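Local structure of acetylornithine aminotransferase (Aquifex aeolicus, 2EH6) at residues 94-99 and 129-134; 26-31 and 336-341; 218-223 and 355-360. The protein catalyses the pyridoxal-phosphate-dependent transfer of an amino group between N(2)-acetyl-L-ornithine and 2-oxoglutarate in arginine biosynthesis. All coordinates share one frame; numbering follows the deposited sequence.

Contact 1 (94-99 and 129-134). With PLP (pyridoxal-5'-phosphate), chain C.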
loop_
_atom_site.group_PDB
_atom_site.type_symbol
_atom_site.label_atom_id
_atom_site.label_comp_id
_atom_site.label_asym_id
_atom_site.label_seq_id
_atom_site.Cartn_x
_atom_site.Cartn_y
_atom_site.Cartn_z
ATOM N N SER A 94 -2.698 -1.112 -2.808
ATOM C CA SER A 94 -1.910 -0.989 -4.022
ATOM C C SER A 94 -1.881 -2.293 -4.774
ATOM O O SER A 94 -2.327 -3.325 -4.269
ATOM C CB SER A 94 -0.473 -0.613 -3.669
ATOM O OG SER A 94 0.116 -1.631 -2.860
ATOM N N GLY A 95 -1.322 -2.234 -5.973
ATOM C CA GLY A 95 -1.191 -3.411 -6.793
ATOM C C GLY A 95 -0.196 -4.376 -6.173
ATOM O O GLY A 95 -0.426 -5.584 -6.174
ATOM N N THR A 96 0.906 -3.858 -5.633
ATOM C CA THR A 96 1.907 -4.736 -5.031
ATOM C C THR A 96 1.362 -5.419 -3.776
ATOM O O THR A 96 1.619 -6.602 -3.560
ATOM C CB THR A 96 3.231 -3.983 -4.699
ATOM O OG1 THR A 96 4.269 -4.940 -4.427
ATOM C CG2 THR A 96 3.052 -3.071 -3.493
ATOM N N GLU A 97 0.601 -4.699 -2.955
ATOM C CA GLU A 97 0.030 -5.319 -1.759
ATOM C C GLU A 97 -0.952 -6.411 -2.172
ATOM O O GLU A 97 -1.125 -7.407 -1.465
ATOM C CB GLU A 97 -0.717 -4.305 -0.891
ATOM C CG GLU A 97 0.160 -3.286 -0.185
ATOM C CD GLU A 97 -0.571 -2.602 0.949
ATOM O OE1 GLU A 97 -1.820 -2.530 0.904
ATOM O OE2 GLU A 97 0.097 -2.130 1.886
ATOM N N SER A 98 -1.601 -6.213 -3.314
ATOM C CA SER A 98 -2.567 -7.182 -3.821
ATOM C C SER A 98 -1.880 -8.471 -4.260
ATOM O O SER A 98 -2.309 -9.559 -3.896
ATOM C CB SER A 98 -3.360 -6.579 -4.984
ATOM O OG SER A 98 -4.114 -5.469 -4.533
ATOM N N VAL A 99 -0.813 -8.352 -5.043
ATOM C CA VAL A 99 -0.098 -9.541 -5.482
ATOM C C VAL A 99 0.452 -10.270 -4.255
ATOM O O VAL A 99 0.437 -11.501 -4.195
ATOM C CB VAL A 99 1.039 -9.171 -6.456
ATOM C CG1 VAL A 99 1.979 -10.353 -6.655
ATOM C CG2 VAL A 99 0.437 -8.755 -7.798
ATOM N N GLY A 129 5.196 -5.891 -8.882
ATOM C CA GLY A 129 5.348 -5.030 -7.724
ATOM C C GLY A 129 6.767 -4.969 -7.199
ATOM O O GLY A 129 7.632 -5.752 -7.614
ATOM N N ARG A 130 6.993 -4.051 -6.261
ATOM C CA ARG A 130 8.312 -3.822 -5.683
ATOM C C ARG A 130 8.539 -4.346 -4.270
ATOM O O ARG A 130 9.685 -4.374 -3.816
ATOM C CB ARG A 130 8.616 -2.327 -5.691
ATOM C CG ARG A 130 8.568 -1.675 -7.061
ATOM C CD ARG A 130 9.876 -1.837 -7.821
ATOM N NE ARG A 130 9.972 -0.854 -8.895
ATOM C CZ ARG A 130 11.102 -0.515 -9.510
ATOM N NH1 ARG A 130 12.254 -1.083 -9.161
ATOM N NH2 ARG A 130 11.085 0.404 -10.467
ATOM N N THR A 131 7.474 -4.705 -3.552
ATOM C CA THR A 131 7.655 -5.247 -2.207
ATOM C C THR A 131 8.209 -6.665 -2.412
ATOM O O THR A 131 8.019 -7.249 -3.475
ATOM C CB THR A 131 6.332 -5.251 -1.401
ATOM O OG1 THR A 131 5.288 -5.861 -2.169
ATOM C CG2 THR A 131 5.929 -3.824 -1.054
ATOM N N TYR A 132 8.887 -7.218 -1.409
ATOM C CA TYR A 132 9.535 -8.519 -1.570
ATOM C C TYR A 132 8.787 -9.680 -2.212
ATOM O O TYR A 132 9.340 -10.354 -3.081
ATOM C CB TYR A 132 10.156 -8.957 -0.242
ATOM C CG TYR A 132 11.561 -8.426 -0.082
ATOM C CD1 TYR A 132 12.640 -9.059 -0.700
ATOM C CD2 TYR A 132 11.809 -7.256 0.643
ATOM C CE1 TYR A 132 13.937 -8.536 -0.605
ATOM C CE2 TYR A 132 13.099 -6.728 0.745
ATOM C CZ TYR A 132 14.155 -7.373 0.117
ATOM O OH TYR A 132 15.421 -6.848 0.211
ATOM N N GLY A 133 7.551 -9.929 -1.797
ATOM C CA GLY A 133 6.801 -11.021 -2.394
ATOM C C GLY A 133 6.577 -10.782 -3.875
ATOM O O GLY A 133 6.851 -11.643 -4.714
ATOM N N SER A 134 6.090 -9.591 -4.202
ATOM C CA SER A 134 5.825 -9.230 -5.592
ATOM C C SER A 134 7.109 -9.078 -6.383
ATOM O O SER A 134 7.142 -9.352 -7.584
ATOM C CB SER A 134 5.039 -7.917 -5.659
ATOM O OG SER A 134 3.858 -7.991 -4.879
HETATM N N1 PLP C . 1.356 -5.561 -11.207
HETATM C C2 PLP C . 1.072 -5.071 -12.429
HETATM C C2A PLP C . 0.664 -6.003 -13.541
HETATM C C3 PLP C . 1.152 -3.686 -12.678
HETATM O O3 PLP C . 0.862 -3.186 -13.917
HETATM C C4 PLP C . 1.540 -2.814 -11.608
HETATM C C4A PLP C . 1.611 -1.356 -11.867
HETATM C C5 PLP C . 1.841 -3.392 -10.309
HETATM C C6 PLP C . 1.731 -4.782 -10.164
HETATM C C5A PLP C . 2.266 -2.522 -9.136
HETATM O O4P PLP C . 1.129 -1.818 -8.633
HETATM P P PLP C . 1.587 -0.881 -7.390
HETATM O O1P PLP C . 0.388 -0.166 -6.895
HETATM O O2P PLP C . 2.211 -1.741 -6.200
HETATM O O3P PLP C . 2.683 0.180 -7.904
#
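Thr96 and Thr131 meet hydroxyl to hydroxyl, their side chains crossing at a slant. Thr96 OG1 lies 2.6 Å from Thr131 OG1. Ser134 OG forms a hydrogen bond with Thr96 OG1 at 3.1 Å, and either oxygen could be the donor. Thr96 holds its OG1 anti to the backbone N (chi1 -166°), which turns the hydroxyl to the 129-134 segment. Thr96 CG2 packs beside Thr131 CG2, 3.8 Å apart. Ser134 OG also lies over Val99, 3.4 Å from Val99 CB. Gly129 passes close to Thr96, and its CA is 3.5 Å from Thr96 OG1. With no side chain, Gly129 lets its backbone come this near.

The contact belongs to the phosphate-binding start of helix 95-112 in this class-III aminotransferase. Ser94 is the N-cap, and its OG accepts from Glu97 N. The first turn of the helix faces the cofactor phosphate. Gly95 N donates to O1P of PLP at 2.8 Å (153° at the hydrogen). Thr96 N donates to O2P, whose position is less sure. The amino end of the helix would favour the negative phosphate. Thr270 of the second subunit adds a further bond to PLP. Glu100, one turn on from Thr96, accepts from Ser134 N through OE2, which is also hydrogen-bonded to Thr131 OG1. Arg130, predicted to bind acetylornithine, leads its side chain away from helix 95-112, and its NH1 donates to Gly265 O of the second subunit.

Contact 2 (26-31 and 336-341)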
loop_
_atom_site.group_PDB
_atom_site.type_symbol
_atom_site.label_atom_id
_atom_site.label_comp_id
_atom_site.label_asym_id
_atom_site.label_seq_id
_atom_site.Cartn_x
_atom_site.Cartn_y
_atom_site.Cartn_z
ATOM N N GLU A 26 2.791 26.126 -15.588
ATOM C CA GLU A 26 2.769 27.264 -16.507
ATOM C C GLU A 26 1.418 27.409 -17.216
ATOM O O GLU A 26 1.244 28.223 -18.111
ATOM C CB GLU A 26 3.883 27.109 -17.544
ATOM C CG GLU A 26 5.231 26.724 -16.939
ATOM C CD GLU A 26 5.656 27.747 -15.911
ATOM O OE1 GLU A 26 5.337 28.917 -16.075
ATOM O OE2 GLU A 26 6.377 27.370 -14.985
ATOM N N GLY A 27 0.459 26.544 -16.823
ATOM C CA GLY A 27 -0.873 26.623 -17.419
ATOM C C GLY A 27 -0.930 25.891 -18.766
ATOM O O GLY A 27 -1.942 25.859 -19.452
ATOM N N LYS A 28 0.177 25.286 -19.191
ATOM C CA LYS A 28 0.114 24.617 -20.474
ATOM C C LYS A 28 -0.746 23.367 -20.372
ATOM O O LYS A 28 -0.807 22.704 -19.344
ATOM C CB LYS A 28 1.538 24.239 -20.888
ATOM C CG LYS A 28 1.561 23.298 -22.094
ATOM C CD LYS A 28 2.986 22.938 -22.522
ATOM C CE LYS A 28 3.120 22.772 -24.039
ATOM N NZ LYS A 28 4.472 22.322 -24.368
ATOM N N GLU A 29 -1.469 23.117 -21.458
ATOM C CA GLU A 29 -2.444 22.036 -21.527
ATOM C C GLU A 29 -1.884 20.787 -22.191
ATOM O O GLU A 29 -1.185 20.879 -23.194
ATOM C CB GLU A 29 -3.667 22.528 -22.300
ATOM C CG GLU A 29 -4.831 21.561 -22.343
ATOM C CD GLU A 29 -6.004 22.142 -23.101
ATOM O OE1 GLU A 29 -5.897 22.286 -24.336
ATOM O OE2 GLU A 29 -7.025 22.463 -22.460
ATOM N N TYR A 30 -2.195 19.619 -21.627
ATOM C CA TYR A 30 -1.718 18.353 -22.179
ATOM C C TYR A 30 -2.832 17.315 -22.306
ATOM O O TYR A 30 -3.620 17.128 -21.378
ATOM C CB TYR A 30 -0.621 17.746 -21.296
ATOM C CG TYR A 30 0.563 18.639 -21.032
ATOM C CD1 TYR A 30 0.521 19.609 -20.032
ATOM C CD2 TYR A 30 1.743 18.492 -21.761
ATOM C CE1 TYR A 30 1.624 20.404 -19.760
ATOM C CE2 TYR A 30 2.848 19.282 -21.498
ATOM C CZ TYR A 30 2.784 20.233 -20.495
ATOM O OH TYR A 30 3.890 20.997 -20.219
ATOM N N LEU A 31 -2.892 16.650 -23.459
ATOM C CA LEU A 31 -3.873 15.589 -23.689
ATOM C C LEU A 31 -3.227 14.385 -23.003
ATOM O O LEU A 31 -2.101 14.002 -23.327
ATOM C CB LEU A 31 -4.048 15.344 -25.194
ATOM C CG LEU A 31 -5.012 14.263 -25.706
ATOM C CD1 LEU A 31 -6.392 14.430 -25.103
ATOM C CD2 LEU A 31 -5.087 14.356 -27.227
ATOM N N ALA A 336 6.642 14.630 -27.775
ATOM C CA ALA A 336 5.190 14.615 -27.658
ATOM C C ALA A 336 4.775 15.562 -26.534
ATOM O O ALA A 336 3.798 16.308 -26.652
ATOM C CB ALA A 336 4.698 13.197 -27.368
ATOM N N LEU A 337 5.531 15.526 -25.443
ATOM C CA LEU A 337 5.260 16.375 -24.292
ATOM C C LEU A 337 5.248 17.838 -24.731
ATOM O O LEU A 337 4.317 18.586 -24.430
ATOM C CB LEU A 337 6.337 16.160 -23.227
ATOM C CG LEU A 337 6.241 16.976 -21.935
ATOM C CD1 LEU A 337 4.973 16.612 -21.183
ATOM C CD2 LEU A 337 7.466 16.700 -21.073
ATOM N N GLU A 338 6.293 18.233 -25.449
ATOM C CA GLU A 338 6.420 19.597 -25.937
ATOM C C GLU A 338 5.209 19.982 -26.785
ATOM O O GLU A 338 4.800 21.142 -26.801
ATOM C CB GLU A 338 7.711 19.733 -26.751
ATOM C CG GLU A 338 8.106 21.156 -27.112
ATOM C CD GLU A 338 7.228 21.759 -28.192
ATOM O OE1 GLU A 338 7.148 21.172 -29.294
ATOM O OE2 GLU A 338 6.622 22.825 -27.943
ATOM N N LYS A 339 4.627 19.007 -27.479
ATOM C CA LYS A 339 3.468 19.275 -28.321
ATOM C C LYS A 339 2.130 19.074 -27.613
ATOM O O LYS A 339 1.096 18.936 -28.263
ATOM C CB LYS A 339 3.516 18.415 -29.585
ATOM C CG LYS A 339 4.770 18.629 -30.421
ATOM C CD LYS A 339 4.490 18.469 -31.906
ATOM C CE LYS A 339 5.723 18.806 -32.730
ATOM N NZ LYS A 339 5.364 19.216 -34.117
ATOM N N GLY A 340 2.153 19.060 -26.285
ATOM C CA GLY A 340 0.922 18.903 -25.525
ATOM C C GLY A 340 0.310 17.512 -25.484
ATOM O O GLY A 340 -0.910 17.372 -25.361
ATOM N N LEU A 341 1.144 16.482 -25.592
ATOM C CA LEU A 341 0.656 15.104 -25.542
ATOM C C LEU A 341 1.502 14.268 -24.596
ATOM O O LEU A 341 2.729 14.225 -24.717
ATOM C CB LEU A 341 0.681 14.449 -26.930
ATOM C CG LEU A 341 0.264 12.967 -26.916
ATOM C CD1 LEU A 341 -1.221 12.868 -26.590
ATOM C CD2 LEU A 341 0.557 12.316 -28.260
#
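Tyr30 packs the CD2-CE2 side of its ring against Leu337 CD1, the two side chains crossing obliquely. Tyr30 CE2 is 3.4 Å from Leu337 CD1. The carbonyl oxygen of Leu337 sits at the ring edge, near the ring plane, 3.4 Å from Tyr30 CE2. Tyr30 OH bonds to Asp24 OD2, on strand 21-24. Lys28 reaches across with CG anti to the backbone N (chi1 169°) and a bend at chi3. Its NZ donates to Glu338 O at 2.7 Å, from above the carbonyl plane. The Glu338 carboxylate is near but too far for a salt bridge, with OE2 4.2 Å from Lys28 NZ.

Helix 330-338 ends here in a Schellman motif. Gly340 is its C-prime residue and has positive phi. Leu341 N returns to Ala336 O, and Gly340 N to Leu337 O. The turn brings Gly340 O to Leu31 N, a nearly straight bond of 2.8 Å (173° at the hydrogen). Leu31 and Leu341 then pair as parallel strand residues. Their side chains lie side by side and point the same way, with Leu31 CB 4.0 Å from Leu341 CD1. Leu31 packs on Arg366, and Leu341 on Ala367 and Val370, of helix 361-374. Strand 29-32 lies between strand 21-24, its antiparallel neighbour, and strand 341-346, its parallel one.

Contact 3 (218-223 and 355-360); sequences IGRTGE and PPLIIQ
This contact joins the PLP-binding sheet to the sheet containing strands 341-346 and 350-353, in the fold-type I architecture of class-III aminotransferases. Two loops meet in a buried contact, one from each of these two large mixed sheets. The 218-223 loop follows strand 208-212, which carries the cofactor-binding residue Asp212. The 355-360 loop joins strand 350-353 to helix 361-374. Each loop contains a type I beta turn, Gly219 to Gly222 and Pro356 to Ile359. Arg220 spans the gap. Its chain bends at chi2 and chi3 (56° and 60°), and this carries the guanidinium to Pro355. NH1 of Arg220 donates to Pro355 O at 2.8 Å, in the carbonyl plane. Arg220 NH2 adds a weak bond to the same oxygen at 3.1 Å. Arg220 NH1 has a second acceptor in Leu319 O, so backbone carbonyls from two loops fix the group. Leu357 comes over one face of the guanidinium, the two side chains crossing. One methyl, Leu357 CD1, lies 3.5 Å from Ile218 O and also touches Gly219, where positive phi favours glycine. The other, Leu357 CD2, sits over the centre of the guanidinium, 3.6 Å from Arg220 CZ.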
loop_
_atom_site.group_PDB
_atom_site.type_symbol
_atom_site.label_atom_id
_atom_site.label_comp_id
_atom_site.label_asym_id
_atom_site.label_seq_id
_atom_site.Cartn_x
_atom_site.Cartn_y
_atom_site.Cartn_z
ATOM N N ILE A 218 -10.474 -3.815 -14.674
ATOM C CA ILE A 218 -11.472 -2.758 -14.623
ATOM C C ILE A 218 -11.686 -2.021 -15.948
ATOM O O ILE A 218 -11.593 -0.792 -16.013
ATOM C CB ILE A 218 -11.138 -1.747 -13.496
ATOM C CG1 ILE A 218 -10.625 -2.490 -12.248
ATOM C CG2 ILE A 218 -12.382 -0.955 -13.116
ATOM C CD1 ILE A 218 -11.586 -3.550 -11.678
ATOM N N GLY A 219 -11.964 -2.794 -16.999
ATOM C CA GLY A 219 -12.251 -2.246 -18.318
ATOM C C GLY A 219 -11.140 -1.811 -19.260
ATOM O O GLY A 219 -11.399 -1.562 -20.442
ATOM N N ARG A 220 -9.912 -1.720 -18.764
ATOM C CA ARG A 220 -8.788 -1.276 -19.587
ATOM C C ARG A 220 -8.676 -1.924 -20.972
ATOM O O ARG A 220 -8.327 -1.250 -21.943
ATOM C CB ARG A 220 -7.473 -1.471 -18.815
ATOM C CG ARG A 220 -6.203 -1.194 -19.616
ATOM C CD ARG A 220 -6.186 0.207 -20.228
ATOM N NE ARG A 220 -6.278 1.272 -19.237
ATOM C CZ ARG A 220 -6.324 2.566 -19.549
ATOM N NH1 ARG A 220 -6.280 2.939 -20.817
ATOM N NH2 ARG A 220 -6.434 3.484 -18.598
ATOM N N THR A 221 -8.972 -3.217 -21.080
ATOM C CA THR A 221 -8.855 -3.895 -22.370
ATOM C C THR A 221 -10.166 -4.096 -23.145
ATOM O O THR A 221 -10.173 -4.758 -24.183
ATOM C CB THR A 221 -8.176 -5.276 -22.217
ATOM O OG1 THR A 221 -9.064 -6.177 -21.543
ATOM C CG2 THR A 221 -6.885 -5.148 -21.423
ATOM N N GLY A 222 -11.266 -3.530 -22.662
ATOM C CA GLY A 222 -12.524 -3.697 -23.374
ATOM C C GLY A 222 -13.516 -4.580 -22.638
ATOM O O GLY A 222 -14.716 -4.538 -22.908
ATOM N N GLU A 223 -13.009 -5.395 -21.720
ATOM C CA GLU A 223 -13.845 -6.272 -20.905
ATOM C C GLU A 223 -13.558 -5.882 -19.463
ATOM O O GLU A 223 -12.480 -5.364 -19.171
ATOM C CB GLU A 223 -13.473 -7.740 -21.123
ATOM C CG GLU A 223 -13.803 -8.288 -22.507
ATOM C CD GLU A 223 -15.274 -8.149 -22.858
ATOM O OE1 GLU A 223 -16.124 -8.349 -21.963
ATOM O OE2 GLU A 223 -15.581 -7.852 -24.032
ATOM N N PRO A 355 -4.772 5.938 -22.243
ATOM C CA PRO A 355 -5.662 7.081 -22.033
ATOM C C PRO A 355 -6.811 6.745 -21.085
ATOM O O PRO A 355 -7.090 5.572 -20.823
ATOM C CB PRO A 355 -6.151 7.387 -23.444
ATOM C CG PRO A 355 -6.196 6.023 -24.072
ATOM C CD PRO A 355 -4.873 5.438 -23.624
ATOM N N PRO A 356 -7.483 7.772 -20.547
ATOM C CA PRO A 356 -8.605 7.523 -19.635
ATOM C C PRO A 356 -9.642 6.744 -20.431
ATOM O O PRO A 356 -9.708 6.877 -21.653
ATOM C CB PRO A 356 -9.073 8.931 -19.277
ATOM C CG PRO A 356 -7.797 9.728 -19.360
ATOM C CD PRO A 356 -7.193 9.213 -20.640
ATOM N N LEU A 357 -10.456 5.939 -19.759
ATOM C CA LEU A 357 -11.431 5.140 -20.482
ATOM C C LEU A 357 -12.580 5.956 -21.081
ATOM O O LEU A 357 -13.376 5.430 -21.859
ATOM C CB LEU A 357 -11.953 4.012 -19.583
ATOM C CG LEU A 357 -10.844 3.118 -18.997
ATOM C CD1 LEU A 357 -11.469 1.946 -18.247
ATOM C CD2 LEU A 357 -9.927 2.598 -20.120
ATOM N N ILE A 358 -12.656 7.238 -20.731
ATOM C CA ILE A 358 -13.698 8.115 -21.267
ATOM C C ILE A 358 -13.228 8.796 -22.553
ATOM O O ILE A 358 -13.939 9.625 -23.124
ATOM C CB ILE A 358 -14.078 9.224 -20.264
ATOM C CG1 ILE A 358 -12.840 10.051 -19.918
ATOM C CG2 ILE A 358 -14.704 8.614 -19.022
ATOM C CD1 ILE A 358 -13.132 11.314 -19.130
ATOM N N ILE A 359 -12.027 8.454 -23.001
ATOM C CA ILE A 359 -11.467 9.053 -24.207
ATOM C C ILE A 359 -12.402 8.861 -25.416
ATOM O O ILE A 359 -13.060 7.829 -25.547
ATOM C CB ILE A 359 -10.077 8.443 -24.509
ATOM C CG1 ILE A 359 -9.305 9.345 -25.467
ATOM C CG2 ILE A 359 -10.228 7.037 -25.067
ATOM C CD1 ILE A 359 -8.718 10.577 -24.804
ATOM N N GLN A 360 -12.458 9.864 -26.289
ATOM C CA GLN A 360 -13.313 9.807 -27.476
ATOM C C GLN A 360 -12.513 9.883 -28.773
ATOM O O GLN A 360 -11.363 10.320 -28.776
ATOM C CB GLN A 360 -14.339 10.940 -27.434
ATOM C CG GLN A 360 -15.344 10.804 -26.301
ATOM C CD GLN A 360 -16.338 11.946 -26.264
ATOM O OE1 GLN A 360 -17.092 12.161 -27.217
ATOM N NE2 GLN A 360 -16.347 12.689 -25.161
#

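How the contacts relate
Contacts 1 and 3 are buried, on opposite sides of the chain centre. Contact 2 is partly buried, its centre about 26 Å from the centre of the chain. Contact 1 forms part of the cofactor site, and the second subunit reaches it. No other chain touches contacts 2 or 3. Contacts 2 and 3 share the sheet with strands 341-346 and 350-353, and their nearest atoms are about 5 Å apart. Contact 3 links that sheet to the loop following strand 208-212. Contact 1 uses small hydroxyls and helix-start amides. Contact 2 combines strand pairing, leucines and a lysine bound to a helix-end carbonyl. Contact 3 relies on one arginine bound to backbone carbonyls and faced by a leucine.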